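Local coordinates for protein alpha-fucosidase (Bifidobacterium bifidum, PDB 2EAB) that probably releases alpha-1,2-linked L-fucose from glycans by hydrolysis as a family 95 glycoside hydrolase, this chain being the calcium-binding catalytic part of a longer protein, at residues 71-76 with 136-141; 229-234 with 242-247. All coordinates share one frame; numbering follows the deposited sequence.

Contact 1 (71-76 with 136-141)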
loop_
_atom_site.group_PDB
_atom_site.type_symbol
_atom_site.label_atom_id
_atom_site.label_comp_id
_atom_site.label_asym_id
_atom_site.label_seq_id
_atom_site.Cartn_x
_atom_site.Cartn_y
_atom_site.Cartn_z
ATOM N N ARG A 71 -2.490 -28.165 1.747
ATOM C CA ARG A 71 -3.409 -27.079 2.038
ATOM C C ARG A 71 -2.975 -25.822 1.297
ATOM O O ARG A 71 -1.799 -25.442 1.334
ATOM C CB ARG A 71 -3.432 -26.818 3.545
ATOM C CG ARG A 71 -4.419 -25.758 3.995
ATOM C CD ARG A 71 -4.352 -25.586 5.494
ATOM N NE ARG A 71 -5.208 -24.489 5.940
ATOM C CZ ARG A 71 -5.357 -24.103 7.205
ATOM N NH1 ARG A 71 -4.705 -24.714 8.189
ATOM N NH2 ARG A 71 -6.166 -23.090 7.490
ATOM N N VAL A 72 -3.934 -25.201 0.617
ATOM C CA VAL A 72 -3.764 -23.864 0.059
ATOM C C VAL A 72 -4.881 -22.995 0.623
ATOM O O VAL A 72 -6.049 -23.165 0.277
ATOM C CB VAL A 72 -3.811 -23.863 -1.486
ATOM C CG1 VAL A 72 -3.614 -22.449 -2.031
ATOM C CG2 VAL A 72 -2.769 -24.817 -2.058
ATOM N N THR A 73 -4.519 -22.086 1.517
ATOM C CA THR A 73 -5.488 -21.166 2.095
ATOM C C THR A 73 -5.957 -20.214 0.993
ATOM O O THR A 73 -5.139 -19.723 0.208
ATOM C CB THR A 73 -4.876 -20.454 3.311
ATOM O OG1 THR A 73 -4.558 -21.437 4.309
ATOM C CG2 THR A 73 -5.830 -19.427 3.901
ATOM N N PHE A 74 -7.264 -19.982 0.921
ATOM C CA PHE A 74 -7.874 -19.352 -0.245
ATOM C C PHE A 74 -8.586 -18.048 0.087
ATOM O O PHE A 74 -9.277 -17.953 1.110
ATOM C CB PHE A 74 -8.850 -20.331 -0.912
ATOM C CG PHE A 74 -9.385 -19.850 -2.229
ATOM C CD1 PHE A 74 -8.662 -20.040 -3.401
ATOM C CD2 PHE A 74 -10.605 -19.185 -2.296
ATOM C CE1 PHE A 74 -9.152 -19.586 -4.622
ATOM C CE2 PHE A 74 -11.098 -18.724 -3.513
ATOM C CZ PHE A 74 -10.366 -18.926 -4.679
ATOM N N ASN A 75 -8.422 -17.065 -0.802
ATOM C CA ASN A 75 -9.047 -15.753 -0.677
ATOM C C ASN A 75 -9.623 -15.269 -1.994
ATOM O O ASN A 75 -9.095 -15.568 -3.074
ATOM C CB ASN A 75 -8.016 -14.705 -0.247
ATOM C CG ASN A 75 -7.690 -14.763 1.226
ATOM O OD1 ASN A 75 -8.457 -14.283 2.069
ATOM N ND2 ASN A 75 -6.543 -15.318 1.546
ATOM N N GLU A 76 -10.688 -14.482 -1.895
ATOM C CA GLU A 76 -11.121 -13.617 -2.991
ATOM C C GLU A 76 -11.352 -12.217 -2.414
ATOM O O GLU A 76 -11.978 -12.062 -1.354
ATOM C CB GLU A 76 -12.375 -14.161 -3.683
ATOM C CG GLU A 76 -12.568 -13.666 -5.125
ATOM C CD GLU A 76 -13.349 -12.367 -5.251
ATOM O OE1 GLU A 76 -13.426 -11.838 -6.391
ATOM O OE2 GLU A 76 -13.894 -11.886 -4.231
ATOM N N TYR A 136 -12.958 -7.953 6.079
ATOM C CA TYR A 136 -12.521 -8.891 5.061
ATOM C C TYR A 136 -12.450 -10.292 5.650
ATOM O O TYR A 136 -11.925 -10.468 6.750
ATOM C CB TYR A 136 -11.131 -8.487 4.598
ATOM C CG TYR A 136 -10.570 -9.292 3.447
ATOM C CD1 TYR A 136 -11.261 -9.398 2.246
ATOM C CD2 TYR A 136 -9.323 -9.906 3.543
ATOM C CE1 TYR A 136 -10.731 -10.103 1.173
ATOM C CE2 TYR A 136 -8.784 -10.624 2.478
ATOM C CZ TYR A 136 -9.494 -10.711 1.296
ATOM O OH TYR A 136 -8.970 -11.392 0.222
ATOM N N LEU A 137 -12.955 -11.273 4.906
ATOM C CA LEU A 137 -12.980 -12.670 5.346
ATOM C C LEU A 137 -11.997 -13.543 4.594
ATOM O O LEU A 137 -11.934 -13.483 3.363
ATOM C CB LEU A 137 -14.356 -13.286 5.080
ATOM C CG LEU A 137 -15.607 -12.737 5.752
ATOM C CD1 LEU A 137 -16.839 -13.475 5.279
ATOM C CD2 LEU A 137 -15.498 -12.806 7.240
ATOM N N ASN A 138 -11.284 -14.408 5.316
ATOM C CA ASN A 138 -10.715 -15.586 4.676
ATOM C C ASN A 138 -11.870 -16.354 4.039
ATOM O O ASN A 138 -12.885 -16.600 4.693
ATOM C CB ASN A 138 -9.992 -16.480 5.678
ATOM C CG ASN A 138 -9.716 -17.863 5.120
ATOM O OD1 ASN A 138 -8.908 -18.032 4.199
ATOM N ND2 ASN A 138 -10.410 -18.858 5.647
ATOM N N TRP A 139 -11.724 -16.725 2.771
ATOM C CA TRP A 139 -12.765 -17.475 2.075
ATOM C C TRP A 139 -12.831 -18.895 2.640
ATOM O O TRP A 139 -13.894 -19.355 3.080
ATOM C CB TRP A 139 -12.493 -17.486 0.571
ATOM C CG TRP A 139 -13.534 -18.169 -0.268
ATOM C CD1 TRP A 139 -13.874 -19.494 -0.248
ATOM C CD2 TRP A 139 -14.338 -17.564 -1.281
ATOM N NE1 TRP A 139 -14.853 -19.743 -1.178
ATOM C CE2 TRP A 139 -15.160 -18.577 -1.824
ATOM C CE3 TRP A 139 -14.457 -16.259 -1.775
ATOM C CZ2 TRP A 139 -16.077 -18.329 -2.844
ATOM C CZ3 TRP A 139 -15.369 -16.014 -2.790
ATOM C CH2 TRP A 139 -16.169 -17.045 -3.313
ATOM N N GLY A 140 -11.687 -19.572 2.642
ATOM C CA GLY A 140 -11.580 -20.926 3.164
ATOM C C GLY A 140 -10.240 -21.512 2.788
ATOM O O GLY A 140 -9.218 -20.813 2.812
ATOM N N ASP A 141 -10.252 -22.794 2.439
ATOM C CA ASP A 141 -9.041 -23.510 2.049
ATOM C C ASP A 141 -9.333 -24.506 0.942
ATOM O O ASP A 141 -10.455 -24.992 0.817
ATOM C CB ASP A 141 -8.452 -24.283 3.233
ATOM C CG ASP A 141 -8.128 -23.399 4.416
ATOM O OD1 ASP A 141 -6.972 -22.939 4.514
ATOM O OD2 ASP A 141 -9.032 -23.175 5.251
HETATM O O HOH W 1 -11.182 -13.687 0.860
#
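F74 and W139 make the tightly packed part of this contact. Their side chains run side by side, and the phenyl edge at F74 CD2 lies over the indole face, 3.7 Å from W139 CG. The two planes stand at 87° in an edge-to-face pair with the five-membered ring. Farther along the indole, W139 CE3 meets E76 CB at 3.5 Å. I278 and A280 of strand 273-282 pack on F74, and A280 also touches W139, which places these rings between two sheets.

On the face bearing T73 and D141 the contact is polar. R71 stays extended, with CG anti to the backbone N (chi1 -176°), and reaches D141 side-on, NE and NH2 both serving the same oxygen. R71 NE lies 2.7 Å from D141 OD1, which sits in the guanidinium plane although NE approaches from above the carboxylate. T73 OG1 donates a third bond to D141 OD1 at 2.9 Å, nearly along the C-O axis. Three donors on one buried oxygen would favour a charged carboxylate; R71 has a second acidic partner in D43.

Toward 136-138 the fit is looser, and a water takes the place of direct strand pairing. It bridges E76 O at 2.9 Å and L137 O at 2.6 Å. Here Y136 OH and N75 OD1 turn to I400 O and S402 OG.

Between these ends F74 N donates to G140 O at 2.8 Å, while F74 O receives G140 N and, weakly, W139 N. Two residues thus oppose one, a classic beta bulge at the entry to an antiparallel pair, within the beta-sandwich of the N-terminal domain as in galactose-mutarotase-like relatives.

Contact 2 (229-234 with 242-247)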
loop_
_atom_site.group_PDB
_atom_site.type_symbol
_atom_site.label_atom_id
_atom_site.label_comp_id
_atom_site.label_asym_id
_atom_site.label_seq_id
_atom_site.Cartn_x
_atom_site.Cartn_y
_atom_site.Cartn_z
ATOM N N LEU A 229 -16.289 -29.540 -8.681
ATOM C CA LEU A 229 -16.776 -29.328 -7.325
ATOM C C LEU A 229 -17.198 -27.867 -7.173
ATOM O O LEU A 229 -16.433 -26.960 -7.521
ATOM C CB LEU A 229 -15.665 -29.653 -6.324
ATOM C CG LEU A 229 -15.893 -29.372 -4.837
ATOM C CD1 LEU A 229 -16.855 -30.381 -4.240
ATOM C CD2 LEU A 229 -14.576 -29.388 -4.081
ATOM N N THR A 230 -18.407 -27.646 -6.666
ATOM C CA THR A 230 -18.937 -26.297 -6.477
ATOM C C THR A 230 -19.327 -26.062 -5.027
ATOM O O THR A 230 -20.078 -26.848 -4.438
ATOM C CB THR A 230 -20.169 -26.039 -7.372
ATOM O OG1 THR A 230 -19.814 -26.224 -8.746
ATOM C CG2 THR A 230 -20.708 -24.619 -7.176
ATOM N N VAL A 231 -18.815 -24.974 -4.458
ATOM C CA VAL A 231 -19.258 -24.499 -3.151
ATOM C C VAL A 231 -19.887 -23.131 -3.367
ATOM O O VAL A 231 -19.250 -22.237 -3.932
ATOM C CB VAL A 231 -18.085 -24.391 -2.143
ATOM C CG1 VAL A 231 -18.591 -23.969 -0.769
ATOM C CG2 VAL A 231 -17.324 -25.712 -2.050
ATOM N N LYS A 232 -21.135 -22.970 -2.944
ATOM C CA LYS A 232 -21.833 -21.711 -3.157
ATOM C C LYS A 232 -22.817 -21.448 -2.035
ATOM O O LYS A 232 -23.349 -22.381 -1.429
ATOM C CB LYS A 232 -22.545 -21.706 -4.512
ATOM C CG LYS A 232 -23.628 -22.769 -4.658
ATOM C CD LYS A 232 -24.150 -22.861 -6.078
ATOM C CE LYS A 232 -25.237 -23.918 -6.179
ATOM N NZ LYS A 232 -25.636 -24.177 -7.589
ATOM N N GLY A 233 -23.052 -20.174 -1.757
ATOM C CA GLY A 233 -23.980 -19.779 -0.710
ATOM C C GLY A 233 -24.055 -18.272 -0.630
ATOM O O GLY A 233 -23.674 -17.575 -1.575
ATOM N N ALA A 234 -24.544 -17.771 0.499
ATOM C CA ALA A 234 -24.596 -16.335 0.751
ATOM C C ALA A 234 -24.073 -16.069 2.150
ATOM O O ALA A 234 -24.277 -16.879 3.061
ATOM C CB ALA A 234 -26.019 -15.810 0.606
ATOM N N TYR A 242 -21.667 -15.902 -2.878
ATOM C CA TYR A 242 -20.334 -16.408 -3.179
ATOM C C TYR A 242 -20.407 -17.765 -3.869
ATOM O O TYR A 242 -21.336 -18.546 -3.641
ATOM C CB TYR A 242 -19.449 -16.461 -1.927
ATOM C CG TYR A 242 -19.934 -17.389 -0.831
ATOM C CD1 TYR A 242 -19.570 -18.737 -0.818
ATOM C CD2 TYR A 242 -20.737 -16.913 0.204
ATOM C CE1 TYR A 242 -20.010 -19.594 0.193
ATOM C CE2 TYR A 242 -21.177 -17.758 1.217
ATOM C CZ TYR A 242 -20.811 -19.092 1.207
ATOM O OH TYR A 242 -21.261 -19.907 2.218
ATOM N N ASN A 243 -19.413 -18.034 -4.709
ATOM C CA ASN A 243 -19.368 -19.241 -5.517
ATOM C C ASN A 243 -17.915 -19.541 -5.855
ATOM O O ASN A 243 -17.197 -18.676 -6.366
ATOM C CB ASN A 243 -20.200 -19.039 -6.794
ATOM C CG ASN A 243 -20.342 -20.309 -7.628
ATOM O OD1 ASN A 243 -19.367 -20.827 -8.165
ATOM N ND2 ASN A 243 -21.575 -20.793 -7.760
ATOM N N SER A 244 -17.478 -20.757 -5.546
ATOM C CA SER A 244 -16.170 -21.226 -5.979
ATOM C C SER A 244 -16.299 -22.593 -6.634
ATOM O O SER A 244 -17.164 -23.398 -6.262
ATOM C CB SER A 244 -15.183 -21.275 -4.814
ATOM O OG SER A 244 -15.505 -22.308 -3.898
ATOM N N GLN A 245 -15.441 -22.842 -7.619
ATOM C CA GLN A 245 -15.466 -24.093 -8.371
ATOM C C GLN A 245 -14.068 -24.600 -8.647
ATOM O O GLN A 245 -13.159 -23.813 -8.934
ATOM C CB GLN A 245 -16.231 -23.921 -9.684
ATOM C CG GLN A 245 -17.714 -23.659 -9.477
ATOM C CD GLN A 245 -18.475 -23.402 -10.750
ATOM O OE1 GLN A 245 -18.248 -24.045 -11.779
ATOM N NE2 GLN A 245 -19.409 -22.462 -10.685
ATOM N N ILE A 246 -13.910 -25.919 -8.538
ATOM C CA ILE A 246 -12.673 -26.602 -8.891
ATOM C C ILE A 246 -12.990 -27.621 -9.974
ATOM O O ILE A 246 -13.773 -28.553 -9.758
ATOM C CB ILE A 246 -12.010 -27.320 -7.685
ATOM C CG1 ILE A 246 -11.763 -26.335 -6.531
ATOM C CG2 ILE A 246 -10.725 -28.039 -8.132
ATOM C CD1 ILE A 246 -11.023 -26.916 -5.331
ATOM N N LYS A 247 -12.395 -27.416 -11.143
ATOM C CA LYS A 247 -12.527 -28.333 -12.268
ATOM C C LYS A 247 -11.260 -29.178 -12.350
ATOM O O LYS A 247 -10.157 -28.644 -12.472
ATOM C CB LYS A 247 -12.745 -27.539 -13.560
ATOM C CG LYS A 247 -12.978 -28.384 -14.803
ATOM C CD LYS A 247 -13.108 -27.499 -16.027
ATOM C CE LYS A 247 -13.430 -28.303 -17.279
ATOM N NZ LYS A 247 -14.784 -28.920 -17.235
#
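Y242 lays its ring across the backbone of G233, its hydrogen-bonded partner on the neighbouring strand. Its CB packs against the indole of W139 at CH2. CG takes the crowded position between the backbone N and the carbonyl carbon (chi1 63°), which sets Y242 CG close to the neighbouring strand, 3.8 Å from G233 O. On one side of the ring CD2 continues over G233 O and CE2 approaches A234 N at 3.4 Å; on the other, CD1 and CE1 pass G233 N. CZ comes over G233 CA, which makes a CH-pi contact 4.0 Å from the ring centroid, and OH at the tip bonds to E220 OE1 of strand 217-225. A CB at position 233 would fall 2.8 Å from Y242 OH, too close, so the ring fits because its partner is glycine. An alanine in place of Y242 would probably leave the G233 backbone without its aromatic cover and E220 without this hydroxyl partner.

On the opposite face T230 OG1 packs alongside Q245 CG at 3.4 Å, and K232 CB alongside N243 ND2 at 3.5 Å. Within its own strand Q245 NE2 donates to N243 OD1 at 3.0 Å. N301 of helix 297-314 meets both amides.

Six backbone bonds pair L229 with I246, V231 with S244 and G233 with Y242. They set the register, while the side chains make the faces unlike: that of L229, V231 and I246 is largely apolar and meets the domain's other sheet through M209 and W139, whereas that of N243 and Q245 is polar and tied to a helix.

The two contacts belong to facing sheets of the N-terminal domain, their centres 13 Å apart, and W139 connects them. The indole that takes the F74 edge in contact 1 reaches with its far rim to the 242-247 strand of contact 2: W139 CH2 lies 3.6 Å from Y242 CB, and W139 CZ2 lies 3.7 Å from S244 CB. M209 is shared as well, touching F74 in one contact and S244 and I246 in the other. Contact 1 is nearer the metal, the Y136 side chain lying about 7 Å from the bound calcium ion and E76 preceding its ligand E77; the Y242 side chain is about 12 Å from that of E77.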